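Local coordinates for periplasmic binding protein (Pseudomonas aeruginosa, PDB 2R79) that binds heme in the periplasm and probably delivers it to an uptake transporter of the inner membrane, at residues 116-119 against 120-124. Residues are numbered along the deposited sequence; the frame is centred on the assembly and turned at random.
Sequences AAEL and DYRQR
E118 and R122 sit one turn apart on a helix, and their side chains run side by side in the same direction. The carboxylate and guanidinium planes are turned 60° from each other. OE2 of E118 lies 3.4 Å from NH1 of R122, but it sits over one face of the guanidinium, offset toward its rim. No N-H points at this oxygen, so the salt bridge rests on charge alone. E118 swings CG away from its own N (chi1 -179°) and stays extended beyond it, which brings the carboxylate alongside R122. E98 of helix 94-108 adds a second carboxylate nearby. It forms a weak, long ion pair with R122 and brings a like charge close to E118, so the arginine probably eases the crowding of negative charge.

Four i to i+4 backbone hydrogen bonds join 116-119 to 120-124, as in a regular alpha helix. The N of D120 donates to O of A116 at 2.9 Å, and the N of R122 to O of E118 at 3.1 Å with a nearly straight N-H...O angle of 173°. Y121 and Q123 bond in the same way to A117 and L119. The turns belong to the long helix 111-135 of this periplasmic binding protein, away from the heme pocket.

OD2 of D120 comes within 3.0 Å of O of A116. Both are acceptors, so this is not a hydrogen bond. The D120 carboxylate also has a weak, long ion pair with K264 of the second subunit.

CB of Y121 lies 3.3 Å from O of A117, where the helical turn places it. Its ring then leads inward between helices 94-108 and 248-259, touching L97 and L248, and its OH is hydrogen-bonded to O of G245.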
loop_
_atom_site.group_PDB
_atom_site.type_symbol
_atom_site.label_atom_id
_atom_site.label_comp_id
_atom_site.label_asym_id
_atom_site.label_seq_id
_atom_site.Cartn_x
_atom_site.Cartn_y
_atom_site.Cartn_z
ATOM N N ALA A 116 -0.272 31.792 22.155
ATOM C CA ALA A 116 -0.343 30.422 22.640
ATOM C C ALA A 116 0.637 29.539 21.858
ATOM O O ALA A 116 1.217 28.603 22.412
ATOM C CB ALA A 116 -1.758 29.889 22.495
ATOM N N ALA A 117 0.821 29.847 20.575
ATOM C CA ALA A 117 1.735 29.077 19.738
ATOM C C ALA A 117 3.171 29.286 20.211
ATOM O O ALA A 117 3.950 28.337 20.297
ATOM C CB ALA A 117 1.597 29.491 18.283
ATOM N N GLU A 118 3.515 30.529 20.516
ATOM C CA GLU A 118 4.850 30.843 20.991
ATOM C C GLU A 118 5.079 30.129 22.322
ATOM O O GLU A 118 6.144 29.572 22.578
ATOM C CB GLU A 118 4.996 32.348 21.198
ATOM C CG GLU A 118 6.374 32.762 21.676
ATOM C CD GLU A 118 6.370 34.090 22.412
ATOM O OE1 GLU A 118 5.779 35.066 21.899
ATOM O OE2 GLU A 118 6.968 34.164 23.502
ATOM N N LEU A 119 4.056 30.137 23.161
ATOM C CA LEU A 119 4.140 29.510 24.467
ATOM C C LEU A 119 4.338 27.998 24.369
ATOM O O LEU A 119 5.210 27.440 25.035
ATOM C CB LEU A 119 2.879 29.848 25.273
ATOM C CG LEU A 119 2.742 29.361 26.710
ATOM C CD1 LEU A 119 3.955 29.779 27.536
ATOM C CD2 LEU A 119 1.464 29.956 27.300
ATOM N N ASP A 120 3.542 27.329 23.542
ATOM C CA ASP A 120 3.685 25.882 23.397
ATOM C C ASP A 120 5.051 25.519 22.824
ATOM O O ASP A 120 5.651 24.519 23.210
ATOM C CB ASP A 120 2.604 25.307 22.475
ATOM C CG ASP A 120 1.210 25.451 23.044
ATOM O OD1 ASP A 120 1.040 25.233 24.263
ATOM O OD2 ASP A 120 0.277 25.767 22.271
ATOM N N TYR A 121 5.533 26.335 21.897
ATOM C CA TYR A 121 6.811 26.078 21.257
ATOM C C TYR A 121 7.953 26.097 22.273
ATOM O O TYR A 121 8.726 25.148 22.364
ATOM C CB TYR A 121 7.067 27.124 20.175
ATOM C CG TYR A 121 8.018 26.678 19.088
ATOM C CD1 TYR A 121 7.580 25.857 18.052
ATOM C CD2 TYR A 121 9.344 27.126 19.063
ATOM C CE1 TYR A 121 8.428 25.498 17.010
ATOM C CE2 TYR A 121 10.205 26.772 18.025
ATOM C CZ TYR A 121 9.735 25.960 16.998
ATOM O OH TYR A 121 10.551 25.638 15.943
ATOM N N ARG A 122 8.046 27.178 23.044
ATOM C CA ARG A 122 9.106 27.307 24.034
ATOM C C ARG A 122 9.013 26.215 25.093
ATOM O O ARG A 122 10.029 25.743 25.595
ATOM C CB ARG A 122 9.064 28.699 24.670
ATOM C CG ARG A 122 9.076 29.820 23.628
ATOM C CD ARG A 122 9.571 31.148 24.182
ATOM N NE ARG A 122 9.052 31.406 25.517
ATOM C CZ ARG A 122 9.103 32.586 26.128
ATOM N NH1 ARG A 122 9.647 33.628 25.520
ATOM N NH2 ARG A 122 8.620 32.719 27.357
ATOM N N GLN A 123 7.794 25.795 25.407
ATOM C CA GLN A 123 7.578 24.748 26.393
ATOM C C GLN A 123 8.155 23.444 25.851
ATOM O O GLN A 123 8.782 22.674 26.583
ATOM C CB GLN A 123 6.079 24.580 26.653
ATOM C CG GLN A 123 5.733 23.681 27.834
ATOM C CD GLN A 123 5.935 24.376 29.173
ATOM O OE1 GLN A 123 5.387 25.461 29.412
ATOM N NE2 GLN A 123 6.720 23.753 30.052
ATOM N N ARG A 124 7.916 23.195 24.564
ATOM C CA ARG A 124 8.425 22.004 23.907
ATOM C C ARG A 124 9.953 22.022 23.981
ATOM O O ARG A 124 10.579 21.013 24.297
ATOM C CB ARG A 124 7.990 21.974 22.435
ATOM C CG ARG A 124 6.519 21.644 22.187
ATOM C CD ARG A 124 6.158 20.258 22.704
ATOM N NE ARG A 124 6.773 19.174 21.936
ATOM C CZ ARG A 124 6.406 18.815 20.705
ATOM N NH1 ARG A 124 5.419 19.453 20.085
ATOM N NH2 ARG A 124 7.020 17.808 20.096
#